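PDB 1V43: sugar-binding transport ATP-binding protein, which probably binds and hydrolyses ATP as the nucleotide-binding subunit of an ABC transporter, powering sugar uptake into the cell. Local coordinates for residues A[179-184]-A[205-210]; A[200-205]-A[242-247]; A[262-267]-A[308-313]. All coordinates share one frame; numbering follows the deposited sequence.

Contact 1: residues A[179-184]-A[205-210]; sequences AMRAEI and AMTMGD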
# COMPACT_ATOMS: atom_id res chain seq x y z
N ALA A 179 -2.40 -6.20 -11.84
CA ALA A 179 -2.65 -6.92 -13.09
C ALA A 179 -1.89 -6.25 -14.26
O ALA A 179 -1.35 -6.94 -15.12
CB ALA A 179 -4.16 -6.98 -13.38
N MET A 180 -1.87 -4.92 -14.28
CA MET A 180 -1.17 -4.19 -15.33
C MET A 180 0.37 -4.36 -15.22
O MET A 180 1.05 -4.53 -16.23
CB MET A 180 -1.53 -2.70 -15.29
CG MET A 180 -2.87 -2.33 -15.93
SD MET A 180 -3.20 -3.15 -17.53
CE MET A 180 -1.85 -2.54 -18.51
N ARG A 181 0.91 -4.30 -14.00
CA ARG A 181 2.36 -4.48 -13.81
C ARG A 181 2.77 -5.80 -14.45
O ARG A 181 3.69 -5.84 -15.27
CB ARG A 181 2.71 -4.53 -12.32
CG ARG A 181 2.61 -3.19 -11.63
CD ARG A 181 2.74 -3.33 -10.14
NE ARG A 181 2.42 -2.08 -9.47
CZ ARG A 181 2.07 -2.00 -8.19
NH1 ARG A 181 2.00 -3.10 -7.45
NH2 ARG A 181 1.77 -0.82 -7.65
N ALA A 182 2.07 -6.87 -14.08
CA ALA A 182 2.36 -8.19 -14.62
C ALA A 182 2.20 -8.20 -16.14
O ALA A 182 3.04 -8.75 -16.85
CB ALA A 182 1.44 -9.23 -13.99
N GLU A 183 1.10 -7.63 -16.62
CA GLU A 183 0.85 -7.58 -18.06
C GLU A 183 2.01 -6.88 -18.79
O GLU A 183 2.59 -7.42 -19.71
CB GLU A 183 -0.46 -6.82 -18.30
CG GLU A 183 -0.86 -6.67 -19.76
CD GLU A 183 -1.06 -8.00 -20.45
OE1 GLU A 183 -1.29 -9.01 -19.74
OE2 GLU A 183 -1.00 -8.04 -21.70
N ILE A 184 2.36 -5.67 -18.36
CA ILE A 184 3.45 -4.93 -18.99
C ILE A 184 4.80 -5.68 -18.93
O ILE A 184 5.48 -5.80 -19.95
CB ILE A 184 3.54 -3.51 -18.39
CG1 ILE A 184 2.37 -2.67 -18.93
CG2 ILE A 184 4.90 -2.85 -18.72
CD1 ILE A 184 2.11 -1.38 -18.17
N ALA A 205 8.35 -0.81 -8.62
CA ALA A 205 9.72 -0.93 -9.11
C ALA A 205 10.25 -2.36 -8.89
O ALA A 205 10.76 -2.97 -9.82
CB ALA A 205 10.60 0.09 -8.40
N MET A 206 10.10 -2.89 -7.68
CA MET A 206 10.57 -4.23 -7.36
C MET A 206 9.87 -5.29 -8.20
O MET A 206 10.44 -6.34 -8.49
CB MET A 206 10.33 -4.53 -5.88
CG MET A 206 11.24 -3.76 -4.92
SD MET A 206 12.92 -4.37 -5.01
CE MET A 206 12.82 -5.78 -3.92
N THR A 207 8.63 -5.02 -8.58
CA THR A 207 7.83 -5.94 -9.37
C THR A 207 8.22 -5.96 -10.84
O THR A 207 8.21 -7.01 -11.49
CB THR A 207 6.34 -5.56 -9.37
OG1 THR A 207 5.87 -5.46 -8.02
CG2 THR A 207 5.55 -6.60 -10.13
N MET A 208 8.57 -4.80 -11.37
CA MET A 208 8.86 -4.74 -12.79
C MET A 208 10.29 -4.68 -13.32
O MET A 208 10.57 -5.21 -14.40
CB MET A 208 8.04 -3.60 -13.37
CG MET A 208 6.52 -3.84 -13.22
SD MET A 208 5.61 -2.39 -13.68
CE MET A 208 5.17 -2.88 -15.38
N GLY A 209 11.20 -4.07 -12.58
CA GLY A 209 12.55 -3.96 -13.10
C GLY A 209 13.49 -5.14 -13.00
O GLY A 209 13.52 -5.86 -12.00
N ASP A 210 14.25 -5.37 -14.07
CA ASP A 210 15.25 -6.43 -14.07
C ASP A 210 16.30 -5.80 -13.19
O ASP A 210 17.04 -6.46 -12.45
CB ASP A 210 15.83 -6.65 -15.47
CG ASP A 210 14.82 -7.29 -16.42
OD1 ASP A 210 14.17 -8.28 -16.01
OD2 ASP A 210 14.69 -6.79 -17.56
O HOH W 1 3.11 -5.64 -7.86

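Contact 2: residues A[200-205]-A[242-247]; sequences HDQVEA and IGAPEM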
# COMPACT_ATOMS: atom_id res chain seq x y z
N HIS A 200 7.71 6.31 -8.68
CA HIS A 200 8.14 6.68 -7.34
C HIS A 200 7.62 5.60 -6.39
O HIS A 200 7.82 5.67 -5.17
CB HIS A 200 7.54 8.04 -6.95
CG HIS A 200 6.08 7.98 -6.64
ND1 HIS A 200 5.58 7.40 -5.49
CD2 HIS A 200 4.99 8.36 -7.36
CE1 HIS A 200 4.26 7.43 -5.52
NE2 HIS A 200 3.88 8.00 -6.64
N ASP A 201 6.98 4.59 -6.95
CA ASP A 201 6.39 3.48 -6.20
C ASP A 201 7.36 2.28 -6.08
O ASP A 201 7.50 1.49 -7.02
CB ASP A 201 5.10 3.03 -6.90
CG ASP A 201 4.27 2.07 -6.08
OD1 ASP A 201 4.81 1.06 -5.58
OD2 ASP A 201 3.06 2.32 -5.94
N GLN A 202 7.99 2.14 -4.91
CA GLN A 202 8.95 1.06 -4.68
C GLN A 202 8.40 -0.36 -4.94
O GLN A 202 9.10 -1.18 -5.53
CB GLN A 202 9.56 1.17 -3.27
CG GLN A 202 8.56 1.12 -2.11
CD GLN A 202 8.41 -0.27 -1.49
OE1 GLN A 202 9.22 -1.17 -1.73
NE2 GLN A 202 7.38 -0.45 -0.68
N VAL A 203 7.17 -0.65 -4.52
CA VAL A 203 6.63 -1.99 -4.79
C VAL A 203 6.53 -2.26 -6.30
O VAL A 203 6.83 -3.36 -6.76
CB VAL A 203 5.23 -2.20 -4.17
CG1 VAL A 203 4.58 -3.47 -4.76
CG2 VAL A 203 5.34 -2.34 -2.63
N GLU A 204 6.12 -1.25 -7.06
CA GLU A 204 6.00 -1.39 -8.51
C GLU A 204 7.39 -1.58 -9.11
O GLU A 204 7.60 -2.42 -9.98
CB GLU A 204 5.33 -0.15 -9.10
CG GLU A 204 5.04 -0.20 -10.61
CD GLU A 204 3.92 0.76 -11.01
OE1 GLU A 204 2.80 0.59 -10.49
OE2 GLU A 204 4.15 1.68 -11.83
N ALA A 205 8.35 -0.81 -8.62
CA ALA A 205 9.72 -0.93 -9.11
C ALA A 205 10.25 -2.36 -8.89
O ALA A 205 10.76 -2.97 -9.82
CB ALA A 205 10.60 0.09 -8.40
N ILE A 242 13.01 1.34 -0.16
CA ILE A 242 12.44 0.11 -0.66
C ILE A 242 12.12 -0.83 0.49
O ILE A 242 12.98 -1.12 1.31
CB ILE A 242 13.41 -0.60 -1.62
CG1 ILE A 242 13.74 0.33 -2.79
CG2 ILE A 242 12.81 -1.91 -2.10
CD1 ILE A 242 14.73 -0.23 -3.75
N GLY A 243 10.88 -1.31 0.53
CA GLY A 243 10.47 -2.20 1.60
C GLY A 243 9.73 -1.41 2.66
O GLY A 243 10.33 -0.56 3.34
N ALA A 244 8.44 -1.68 2.81
CA ALA A 244 7.59 -1.00 3.78
C ALA A 244 6.77 -2.02 4.57
O ALA A 244 6.24 -2.97 3.99
CB ALA A 244 6.65 -0.01 3.04
N PRO A 245 6.70 -1.87 5.91
CA PRO A 245 7.32 -0.83 6.75
C PRO A 245 8.82 -0.75 6.49
O PRO A 245 9.47 -1.75 6.20
CB PRO A 245 7.07 -1.32 8.17
CG PRO A 245 5.91 -2.22 8.06
CD PRO A 245 6.06 -2.90 6.75
N GLU A 246 9.37 0.45 6.63
CA GLU A 246 10.78 0.73 6.42
C GLU A 246 11.77 0.04 7.35
O GLU A 246 11.43 -0.37 8.45
CB GLU A 246 10.98 2.24 6.53
CG GLU A 246 10.40 3.02 5.38
CD GLU A 246 10.56 4.53 5.56
OE1 GLU A 246 11.47 4.95 6.32
OE2 GLU A 246 9.77 5.28 4.94
N MET A 247 13.02 -0.05 6.91
CA MET A 247 14.08 -0.64 7.72
C MET A 247 14.28 0.21 8.96
O MET A 247 14.30 1.43 8.87
CB MET A 247 15.39 -0.67 6.94
CG MET A 247 16.62 -1.01 7.80
SD MET A 247 18.19 -0.98 6.86
CE MET A 247 17.90 -2.30 5.66
O HOH W 2 7.12 -2.91 0.54

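Contact 3: residues A[262-267]-A[308-313]; sequences RGFRIE and ARLIGK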
# COMPACT_ATOMS: atom_id res chain seq x y z
N ARG A 262 20.66 3.65 22.72
CA ARG A 262 19.97 4.27 23.84
C ARG A 262 19.13 3.27 24.63
O ARG A 262 17.90 3.24 24.48
CB ARG A 262 19.09 5.41 23.34
CG ARG A 262 19.79 6.40 22.43
CD ARG A 262 18.79 7.35 21.81
NE ARG A 262 19.32 8.01 20.62
CZ ARG A 262 18.60 8.78 19.81
NH1 ARG A 262 17.31 9.00 20.06
NH2 ARG A 262 19.16 9.34 18.74
N GLY A 263 19.78 2.46 25.46
CA GLY A 263 19.06 1.50 26.27
C GLY A 263 19.13 0.04 25.87
O GLY A 263 18.20 -0.72 26.15
N PHE A 264 20.21 -0.37 25.21
CA PHE A 264 20.35 -1.77 24.79
C PHE A 264 21.71 -2.01 24.15
O PHE A 264 22.40 -1.06 23.79
CB PHE A 264 19.23 -2.15 23.80
CG PHE A 264 19.40 -1.55 22.42
CD1 PHE A 264 20.30 -2.11 21.50
CD2 PHE A 264 18.70 -0.41 22.05
CE1 PHE A 264 20.49 -1.54 20.25
CE2 PHE A 264 18.88 0.17 20.79
CZ PHE A 264 19.78 -0.40 19.89
N ARG A 265 22.07 -3.28 24.02
CA ARG A 265 23.34 -3.66 23.40
C ARG A 265 23.10 -4.89 22.54
O ARG A 265 22.20 -5.69 22.81
CB ARG A 265 24.41 -3.98 24.45
CG ARG A 265 24.25 -5.32 25.17
CD ARG A 265 25.52 -5.71 25.93
NE ARG A 265 26.59 -6.19 25.05
CZ ARG A 265 27.84 -6.42 25.43
NH1 ARG A 265 28.21 -6.20 26.68
NH2 ARG A 265 28.74 -6.87 24.56
N ILE A 266 23.92 -5.06 21.51
CA ILE A 266 23.79 -6.20 20.63
C ILE A 266 25.15 -6.87 20.47
O ILE A 266 26.11 -6.26 20.02
CB ILE A 266 23.26 -5.76 19.24
CG1 ILE A 266 21.84 -5.22 19.39
CG2 ILE A 266 23.33 -6.91 18.27
CD1 ILE A 266 21.29 -4.53 18.16
N GLU A 267 25.22 -8.14 20.85
CA GLU A 267 26.47 -8.89 20.75
C GLU A 267 26.80 -9.16 19.29
O GLU A 267 26.08 -9.90 18.61
CB GLU A 267 26.35 -10.21 21.52
CG GLU A 267 27.62 -10.62 22.24
CD GLU A 267 28.14 -9.52 23.16
OE1 GLU A 267 27.34 -9.00 23.98
OE2 GLU A 267 29.34 -9.19 23.08
N ALA A 308 20.12 -12.28 17.92
CA ALA A 308 20.31 -11.37 19.04
C ALA A 308 18.94 -11.17 19.66
O ALA A 308 17.93 -11.07 18.95
CB ALA A 308 20.87 -10.05 18.55
N ARG A 309 18.90 -11.14 20.99
CA ARG A 309 17.66 -10.96 21.74
C ARG A 309 17.63 -9.59 22.44
O ARG A 309 18.68 -9.02 22.73
CB ARG A 309 17.53 -12.06 22.81
CG ARG A 309 16.69 -13.28 22.44
CD ARG A 309 17.39 -14.25 21.50
NE ARG A 309 16.56 -15.45 21.29
CZ ARG A 309 16.82 -16.42 20.42
NH1 ARG A 309 17.89 -16.35 19.65
NH2 ARG A 309 16.00 -17.45 20.31
N LEU A 310 16.43 -9.08 22.68
CA LEU A 310 16.24 -7.80 23.37
C LEU A 310 14.80 -7.75 23.86
O LEU A 310 13.88 -7.69 23.05
CB LEU A 310 16.47 -6.59 22.45
CG LEU A 310 17.61 -6.55 21.43
CD1 LEU A 310 17.21 -7.32 20.18
CD2 LEU A 310 17.91 -5.11 21.05
N ILE A 311 14.61 -7.78 25.17
CA ILE A 311 13.26 -7.74 25.71
C ILE A 311 12.71 -6.32 25.67
O ILE A 311 13.41 -5.37 26.00
CB ILE A 311 13.21 -8.29 27.16
CG1 ILE A 311 13.45 -9.81 27.13
CG2 ILE A 311 11.87 -7.96 27.81
CD1 ILE A 311 13.30 -10.51 28.48
N GLY A 312 11.45 -6.19 25.25
CA GLY A 312 10.86 -4.87 25.18
C GLY A 312 9.36 -4.94 25.31
O GLY A 312 8.78 -6.02 25.29
N LYS A 313 8.73 -3.78 25.46
CA LYS A 313 7.28 -3.72 25.58
C LYS A 313 6.66 -3.24 24.29
O LYS A 313 7.19 -2.35 23.62
CB LYS A 313 6.86 -2.78 26.72
CG LYS A 313 7.07 -3.36 28.11
CD LYS A 313 6.56 -2.42 29.19
CE LYS A 313 6.73 -3.02 30.58
NZ LYS A 313 6.23 -2.10 31.63

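Contact 1: residues A[179-184]-A[205-210]
M208 plugs into helix 174-191 at R181 and I184 in a buried helix-to-helix contact within the ATP-binding cassette, where helix 202-208 ends against the longer helix. All four touching residues (R181, I184, T207, M208) are buried, and the nearest CA pair, R181 and M208, is 6.6 Å apart. The thioether does most of the work. Its SD lies 3.7 Å from R181 CG and close to R181 CB, the aliphatic root of the arginine, with the two side chains crossing at about a right angle. Beyond the sulfur the chain bends (chi3 99°), which carries CE over to the helix backbone: M208 CE is 3.3 Å from R181 O and 3.4 Å from I184 CG2. The latter pair is closer than ordinary van der Waals contact, evidence that the methyl is tightly wedged. T207 adds a lighter touch, its CG2 meeting R181 CB at 4.1 Å.

The far end of R181 is polar and linked through water. With its chain extended from CG to NE, the guanidinium reaches a water lying in its plane at its edge, 2.8 Å from R181 NH1; that water donates in turn to T207 OG1, also at 2.8 Å. The threonine hydroxyl is bonded as well to V203 O one turn back, and R181 NE forms a salt bridge with E204. F39 of strand 39-43 packs on both I184 and M208, while L320 of the second subunit rests on T207.

The one arginine is therefore split by chemistry: its CB and CG give a greasy seat to a methionine, whereas its buried guanidinium is paired with E204 through NE and hydrogen-bonded to a water through NH1, which together probably limit its rotation.

Contact 2: residues A[200-205]-A[242-247]
The flat carboxamide of Q202 receives the backbone N-H of G243 over its face: the donor stands 70° out of the carbonyl plane, and the C=O...N angle at OE1 is only 106°. The bond is nonetheless short, 2.8 Å from G243 N to Q202 OE1, and fairly straight at the hydrogen (159°). The same OE1 lies 3.6 Å from I242 CA. At the other end of the amide, Q202 NE2 donates to a water at 2.8 Å, and A244 N donates to that water at 2.9 Å; A244 CB also comes within 3.8 Å of Q202 NE2. A second flat group, the carboxylate of D201, is met from above its plane: D201, at the N-cap position of helix 202-208, takes a capping bond from E204 N, 3.0 Å from D201 OD1.

The glutamine reaches the loop by folding over. Its CG sits between the backbone N and the carbonyl carbon, and the chain then bends at chi2, turning the amide toward the residues that leave helix 236-241. Two residues earlier, H200 probably corresponds to the H-loop (switch) histidine of ABC ATPases, and the Q202 side chain is about 10 Å from that of K50, an ATP-binding residue, though no nucleotide is bound to this chain here. I242 O is held separately by R289.

A leucine in place of Q202 would probably leave G243 N without its acceptor and the bridging water without one of its two donors.

Chemically, one amide serves successive backbone N-H groups, G243 directly and A244 through water, tying the first turn of a cassette helix to the segment leading into the MalK-type OB region.

Contact 3: residues A[262-267]-A[308-313]
A308 and L310 face I266 and F264 between two antiparallel sheets of the MalK-type OB/TOBE beta region, in a partly buried interface. The short strand axes approach to 7.1 Å with their directions 164° apart, so the strands run nearly antiparallel; yet their backbones pair elsewhere, I266 with L259 on one side and A308 with M355 on the other. It is a packing of side chains between sheets.

A308 comes first. Its CB points to the other strand and stops 4.0 Å from I266 CG2, the branch of the isoleucine that lies anti to the backbone N. The small methyl is consistent with the close approach here, 6.4 Å between the CA atoms of I266 and A308.

R309 turns away, as alternation along a strand requires, and R265 does the same opposite; the latter forms a salt bridge with E267 and a cation-pi contact with Y258 instead.

L310 brings the chain back inward and is the more heavily engaged of the two. Here the CA atoms, F264 to L310, are 7.4 Å apart, and the larger leucine spans the wider gap. M355, on the neighbouring strand 350-356, packs against both I266 and L310, and the F264 ring continues onto L250 and V252 of its own sheet.

Past L310, the backbone stays with strand 350-356 through G312 and V351. The leucine's grip rests on one methyl, L310 CD2, which approaches the phenylalanine ring obliquely at its CG and CD1, 3.9 Å from F264 CD1, and also lies 4.3 Å from I266 CG1.

Contacts 1 and 2 share helix 202-208, including A205, and touch each other: a salt bridge runs from one to the other, and M206 of contact 1 packs on I242 of contact 2. Their centres are 14 Å apart, and both lie within reach of the second subunit. Contact 1 is wholly buried, and joins sulfur and aliphatic packing to a water-linked charge; contact 2 is partly buried and rests on an amide-to-backbone bond where the cassette gives way to the OB region. Contact 3 stands apart, its centre 27 Å from that of contact 2, is also partly buried, and meets no other subunit; it is purely apolar, as suits sheet-to-sheet packing.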